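Local coordinates for hypothetical protein (Exiguobacterium sibiricum, PDB 2HKV) that is of unknown function but probably belongs to the DinB family of metal-binding helical-bundle proteins and binds a nickel ion in the crystal, at residues 55-60 / 122-127; 47-52 / 126-131. All coordinates share one frame; numbering follows the deposited sequence.

Interaction 1 of 2, residues 55-60 / 122-127; sequences EADLRI and AVHLYH. With NI (nickel (II) ion), chain B.
Asp57 and His124 sit on facing turns of helices 43-61 and 114-138 with their CA atoms 9.0 Å apart, a gap that only their two side chains bridge. The motif is a His-carboxylate pair, in which the second-shell Asp57 positions the metal ligand His124, in the nickel site of a DinB-type helical bundle. Asp57 directs its CB at the other helix, and His124 answers from its own side, its CG lying anti to the backbone N (chi1 -170°) so that the ring reaches into the space between the backbones. Asp57 OD2 accepts the N-H of His124 ND1 at 2.8 Å through its syn lone pair. The bond is nearly straight, 169° at the hydrogen, and lies close to the ring plane. Carboxylate and imidazole are almost coplanar, 11° apart, so the aspartate meets the ring at its edge and helps to fix its rotation about CB-CG. The hydrogen on ND1 leaves NE2 as the metal-binding nitrogen, and the nearby carboxylate would probably make it a stronger donor. Phe148 of the second subunit also meets the imidazole ring. Beyond the ring, His124 NE2 binds the nickel ion at 2.1 Å, nearly opposite water 1.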
loop_
_atom_site.group_PDB
_atom_site.type_symbol
_atom_site.label_atom_id
_atom_site.label_comp_id
_atom_site.label_asym_id
_atom_site.label_seq_id
_atom_site.Cartn_x
_atom_site.Cartn_y
_atom_site.Cartn_z
ATOM N N GLU A 55 8.974 -8.357 9.181
ATOM C CA GLU A 55 9.852 -9.499 9.499
ATOM C C GLU A 55 9.192 -10.803 9.072
ATOM O O GLU A 55 9.827 -11.644 8.442
ATOM C CB GLU A 55 10.204 -9.458 10.984
ATOM C CG GLU A 55 10.934 -10.638 11.518
ATOM C CD GLU A 55 11.435 -10.458 12.943
ATOM O OE1 GLU A 55 11.398 -9.328 13.500
ATOM O OE2 GLU A 55 11.873 -11.479 13.528
ATOM N N ALA A 56 7.899 -10.951 9.377
ATOM C CA ALA A 56 7.115 -12.130 9.026
ATOM C C ALA A 56 7.257 -12.412 7.550
ATOM O O ALA A 56 7.607 -13.521 7.149
ATOM C CB ALA A 56 5.574 -11.979 9.449
ATOM N N ASP A 57 7.031 -11.401 6.715
ATOM C CA ASP A 57 7.060 -11.665 5.294
ATOM C C ASP A 57 8.429 -12.114 4.842
ATOM O O ASP A 57 8.530 -12.932 3.940
ATOM C CB ASP A 57 6.614 -10.442 4.476
ATOM C CG ASP A 57 5.102 -10.152 4.588
ATOM O OD1 ASP A 57 4.360 -10.720 5.467
ATOM O OD2 ASP A 57 4.610 -9.295 3.799
ATOM N N LEU A 58 9.486 -11.571 5.417
ATOM C CA LEU A 58 10.818 -11.926 4.959
ATOM C C LEU A 58 11.227 -13.296 5.462
ATOM O O LEU A 58 11.959 -13.986 4.772
ATOM C CB LEU A 58 11.849 -10.846 5.339
ATOM C CG LEU A 58 11.711 -9.514 4.560
ATOM C CD1 LEU A 58 12.853 -8.613 4.908
ATOM C CD2 LEU A 58 11.663 -9.729 3.085
ATOM N N ARG A 59 10.734 -13.689 6.632
ATOM C CA ARG A 59 10.914 -15.049 7.137
ATOM C C ARG A 59 10.199 -16.065 6.257
ATOM O O ARG A 59 10.773 -17.130 5.910
ATOM C CB ARG A 59 10.396 -15.134 8.580
ATOM C CG ARG A 59 11.295 -14.440 9.589
ATOM C CD ARG A 59 10.967 -14.706 11.071
ATOM N NE ARG A 59 11.958 -14.018 11.899
ATOM C CZ ARG A 59 13.074 -14.559 12.371
ATOM N NH1 ARG A 59 13.351 -15.835 12.176
ATOM N NH2 ARG A 59 13.923 -13.809 13.063
ATOM N N ILE A 60 8.934 -15.792 5.950
ATOM C CA ILE A 60 8.200 -16.572 4.962
ATOM C C ILE A 60 9.021 -16.721 3.670
ATOM O O ILE A 60 9.047 -17.820 3.098
ATOM C CB ILE A 60 6.798 -15.960 4.688
ATOM C CG1 ILE A 60 5.868 -16.251 5.878
ATOM C CG2 ILE A 60 6.211 -16.457 3.346
ATOM C CD1 ILE A 60 4.759 -15.181 6.074
ATOM N N ALA A 122 6.769 -4.167 1.494
ATOM C CA ALA A 122 6.468 -2.726 1.421
ATOM C C ALA A 122 4.960 -2.429 1.131
ATOM O O ALA A 122 4.278 -1.697 1.864
ATOM C CB ALA A 122 7.390 -2.000 0.388
ATOM N N VAL A 123 4.443 -3.001 0.058
ATOM C CA VAL A 123 3.053 -2.785 -0.304
ATOM C C VAL A 123 2.103 -3.420 0.691
ATOM O O VAL A 123 1.024 -2.902 0.908
ATOM C CB VAL A 123 2.721 -3.235 -1.781
ATOM C CG1 VAL A 123 3.565 -2.423 -2.763
ATOM C CG2 VAL A 123 2.917 -4.732 -2.017
ATOM N N HIS A 124 2.488 -4.537 1.315
ATOM C CA HIS A 124 1.695 -5.101 2.412
ATOM C C HIS A 124 1.594 -4.156 3.632
ATOM O O HIS A 124 0.509 -3.914 4.183
ATOM C CB HIS A 124 2.314 -6.475 2.762
ATOM C CG HIS A 124 1.505 -7.286 3.685
ATOM N ND1 HIS A 124 2.023 -8.365 4.347
ATOM C CD2 HIS A 124 0.218 -7.176 4.069
ATOM C CE1 HIS A 124 1.087 -8.892 5.101
ATOM N NE2 HIS A 124 -0.010 -8.190 4.928
ATOM N N LEU A 125 2.689 -3.485 3.938
ATOM C CA LEU A 125 2.707 -2.463 4.966
ATOM C C LEU A 125 1.743 -1.284 4.678
ATOM O O LEU A 125 0.913 -0.907 5.549
ATOM C CB LEU A 125 4.137 -1.937 5.221
ATOM C CG LEU A 125 4.266 -0.950 6.390
ATOM C CD1 LEU A 125 4.227 -1.670 7.730
ATOM C CD2 LEU A 125 5.587 -0.119 6.217
ATOM N N TYR A 126 1.778 -0.769 3.479
ATOM C CA TYR A 126 0.909 0.337 3.058
ATOM C C TYR A 126 -0.533 -0.114 2.989
ATOM O O TYR A 126 -1.409 0.642 3.351
ATOM C CB TYR A 126 1.408 0.943 1.723
ATOM C CG TYR A 126 2.481 2.013 1.942
ATOM C CD1 TYR A 126 3.830 1.642 2.112
ATOM C CD2 TYR A 126 2.170 3.349 1.908
ATOM C CE1 TYR A 126 4.822 2.564 2.355
ATOM C CE2 TYR A 126 3.148 4.303 2.108
ATOM C CZ TYR A 126 4.481 3.913 2.274
ATOM O OH TYR A 126 5.435 4.879 2.469
ATOM N N HIS A 127 -0.800 -1.360 2.600
ATOM C CA HIS A 127 -2.167 -1.930 2.663
ATOM C C HIS A 127 -2.754 -1.824 4.091
ATOM O O HIS A 127 -3.856 -1.342 4.301
ATOM C CB HIS A 127 -2.136 -3.388 2.174
ATOM C CG HIS A 127 -3.427 -4.148 2.350
ATOM N ND1 HIS A 127 -4.488 -4.016 1.480
ATOM C CD2 HIS A 127 -3.829 -5.017 3.310
ATOM C CE1 HIS A 127 -5.485 -4.796 1.879
ATOM N NE2 HIS A 127 -5.120 -5.408 2.995
HETATM NI NI NI B . -1.825 -8.798 5.879
HETATM O O HOH W 1 -3.823 -9.599 6.544
HETATM O O HOH W 2 -1.367 -10.803 5.591
#

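Interaction 2 of 2, residues 47-52 / 126-131; sequences AVHLAV and YHHRSQ. With NI (nickel (II) ion), chain B.
The three-histidine nickel site draws two of its ligands from this contact, His49 on helix 43-61 and His128 on helix 114-138. The short helical segments run antiparallel, 152° between their directions, with axes 9.9 Å apart, and the backbones come nearest at Leu50 and His128. His49 carries its CG anti to the backbone N (chi1 179°), which extends the ring toward the other helix, where its NE2 binds the nickel ion at 2.0 Å. His128 NE2 binds the same ion at 2.1 Å. The two NE2 atoms are close because they share the metal, not through a hydrogen bond.

The rings form an offset edge-to-face pair with planes 80° apart. The CD2 edge of His49 stands over one face of His128, displaced toward the rim, while CD2 of His127 lies over the centre of the opposite face; the His128 ring is thus clamped between two neighbours. Gln131, about one helical turn on, helps to hold the ring's turn about CB-CG: its OE1 takes the N-H of His128 ND1 at 2.8 Å, almost in the ring plane. Tyr135 in turn binds the amide nitrogen of Gln131.

On the backbone side of the rings, Leu50 packs between the two helices: its CD2 lies 3.7 Å from His128 CB and 3.6 Å from Arg129 N. The long Arg129 side chain leads away, its NH1 bonded to Thr19 of helix 4-26.

His124 supplies the third imidazole, so the histidines occupy one face of a roughly octahedral shell. Waters 1 and 2 and one further atom take the other positions, water 2 nearly opposite His128. Such a three-histidine metal centre held between bundle helices is the hallmark of metal-binding DinB-like proteins.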
loop_
_atom_site.group_PDB
_atom_site.type_symbol
_atom_site.label_atom_id
_atom_site.label_comp_id
_atom_site.label_asym_id
_atom_site.label_seq_id
_atom_site.Cartn_x
_atom_site.Cartn_y
_atom_site.Cartn_z
ATOM N N ALA A 47 -3.050 -3.579 14.340
ATOM C CA ALA A 47 -1.808 -3.053 14.864
ATOM C C ALA A 47 -0.726 -4.086 15.077
ATOM O O ALA A 47 0.408 -3.831 14.720
ATOM C CB ALA A 47 -2.034 -2.222 16.156
ATOM N N VAL A 48 -1.049 -5.240 15.657
ATOM C CA VAL A 48 -0.051 -6.284 15.845
ATOM C C VAL A 48 0.477 -6.826 14.482
ATOM O O VAL A 48 1.676 -7.089 14.336
ATOM C CB VAL A 48 -0.611 -7.465 16.697
ATOM C CG1 VAL A 48 0.404 -8.613 16.794
ATOM C CG2 VAL A 48 -1.032 -6.973 18.096
ATOM N N HIS A 49 -0.424 -7.032 13.528
ATOM C CA HIS A 49 -0.052 -7.561 12.189
ATOM C C HIS A 49 0.906 -6.549 11.550
ATOM O O HIS A 49 1.957 -6.922 11.035
ATOM C CB HIS A 49 -1.331 -7.803 11.365
ATOM C CG HIS A 49 -1.128 -8.322 9.953
ATOM N ND1 HIS A 49 -0.414 -9.452 9.661
ATOM C CD2 HIS A 49 -1.661 -7.905 8.769
ATOM C CE1 HIS A 49 -0.487 -9.703 8.359
ATOM N NE2 HIS A 49 -1.195 -8.747 7.773
ATOM N N LEU A 50 0.559 -5.259 11.614
ATOM C CA LEU A 50 1.462 -4.190 11.123
ATOM C C LEU A 50 2.859 -4.196 11.807
ATOM O O LEU A 50 3.919 -4.049 11.153
ATOM C CB LEU A 50 0.807 -2.841 11.332
ATOM C CG LEU A 50 -0.093 -2.260 10.254
ATOM C CD1 LEU A 50 -1.007 -1.144 10.894
ATOM C CD2 LEU A 50 0.765 -1.731 9.067
ATOM N N ALA A 51 2.847 -4.366 13.119
ATOM C CA ALA A 51 4.072 -4.380 13.914
ATOM C C ALA A 51 5.029 -5.508 13.496
ATOM O O ALA A 51 6.245 -5.323 13.561
ATOM C CB ALA A 51 3.734 -4.509 15.425
ATOM N N VAL A 52 4.498 -6.679 13.108
ATOM C CA VAL A 52 5.340 -7.835 12.793
ATOM C C VAL A 52 5.530 -8.112 11.295
ATOM O O VAL A 52 6.461 -8.852 10.914
ATOM C CB VAL A 52 4.850 -9.134 13.472
ATOM C CG1 VAL A 52 4.641 -8.925 14.951
ATOM C CG2 VAL A 52 3.563 -9.618 12.804
ATOM N N TYR A 126 1.778 -0.769 3.479
ATOM C CA TYR A 126 0.909 0.337 3.058
ATOM C C TYR A 126 -0.533 -0.114 2.989
ATOM O O TYR A 126 -1.409 0.642 3.351
ATOM C CB TYR A 126 1.408 0.943 1.723
ATOM C CG TYR A 126 2.481 2.013 1.942
ATOM C CD1 TYR A 126 3.830 1.642 2.112
ATOM C CD2 TYR A 126 2.170 3.349 1.908
ATOM C CE1 TYR A 126 4.822 2.564 2.355
ATOM C CE2 TYR A 126 3.148 4.303 2.108
ATOM C CZ TYR A 126 4.481 3.913 2.274
ATOM O OH TYR A 126 5.435 4.879 2.469
ATOM N N HIS A 127 -0.800 -1.360 2.600
ATOM C CA HIS A 127 -2.167 -1.930 2.663
ATOM C C HIS A 127 -2.754 -1.824 4.091
ATOM O O HIS A 127 -3.856 -1.342 4.301
ATOM C CB HIS A 127 -2.136 -3.388 2.174
ATOM C CG HIS A 127 -3.427 -4.148 2.350
ATOM N ND1 HIS A 127 -4.488 -4.016 1.480
ATOM C CD2 HIS A 127 -3.829 -5.017 3.310
ATOM C CE1 HIS A 127 -5.485 -4.796 1.879
ATOM N NE2 HIS A 127 -5.120 -5.408 2.995
ATOM N N HIS A 128 -2.015 -2.312 5.085
ATOM C CA HIS A 128 -2.538 -2.299 6.409
ATOM C C HIS A 128 -2.426 -0.974 7.120
ATOM O O HIS A 128 -3.258 -0.720 8.006
ATOM C CB HIS A 128 -1.966 -3.416 7.275
ATOM C CG HIS A 128 -2.360 -4.781 6.834
ATOM N ND1 HIS A 128 -3.662 -5.237 6.899
ATOM C CD2 HIS A 128 -1.617 -5.807 6.383
ATOM C CE1 HIS A 128 -3.679 -6.505 6.498
ATOM N NE2 HIS A 128 -2.461 -6.852 6.107
ATOM N N ARG A 129 -1.462 -0.116 6.779
ATOM C CA ARG A 129 -1.433 1.238 7.334
ATOM C C ARG A 129 -2.747 1.952 6.951
ATOM O O ARG A 129 -3.400 2.659 7.763
ATOM C CB ARG A 129 -0.276 2.018 6.781
ATOM C CG ARG A 129 -0.087 3.382 7.466
ATOM C CD ARG A 129 0.963 4.267 6.804
ATOM N NE ARG A 129 0.540 4.691 5.466
ATOM C CZ ARG A 129 1.015 5.754 4.834
ATOM N NH1 ARG A 129 1.967 6.488 5.371
ATOM N NH2 ARG A 129 0.571 6.026 3.619
ATOM N N SER A 130 -3.164 1.774 5.690
ATOM C CA SER A 130 -4.438 2.336 5.204
ATOM C C SER A 130 -5.623 1.812 6.006
ATOM O O SER A 130 -6.544 2.599 6.418
ATOM C CB SER A 130 -4.635 2.015 3.725
ATOM O OG SER A 130 -5.725 2.749 3.188
ATOM N N GLN A 131 -5.642 0.500 6.244
ATOM C CA GLN A 131 -6.715 -0.107 7.035
ATOM C C GLN A 131 -6.799 0.564 8.415
ATOM O O GLN A 131 -7.916 0.936 8.879
ATOM C CB GLN A 131 -6.430 -1.572 7.233
ATOM C CG GLN A 131 -7.541 -2.344 7.840
ATOM C CD GLN A 131 -7.290 -3.840 7.795
ATOM O OE1 GLN A 131 -6.249 -4.296 7.323
ATOM N NE2 GLN A 131 -8.280 -4.631 8.273
HETATM NI NI NI B . -1.825 -8.798 5.879
HETATM O O HOH W 1 -3.823 -9.599 6.544
HETATM O O HOH W 2 -1.367 -10.803 5.591
#

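In the fold
After helix 4-26, the chain enters helix 43-61, which carries first the 47-52 segment of interaction 2 and then the 55-60 segment of interaction 1. It next passes through helices 66-73 and 82-98 before returning in helix 114-138, where 122-127 is met before 126-131. Interaction 1 therefore closes the inner loop and interaction 2 the outer one, nested as expected for two antiparallel helices, with Tyr126 and His127 common to both. Their centres lie 9 Å apart, joined through the nickel ion and by Leu125 O packing on Leu50 CD2. Together they tie helices 43-61 and 114-138, and both border the second subunit.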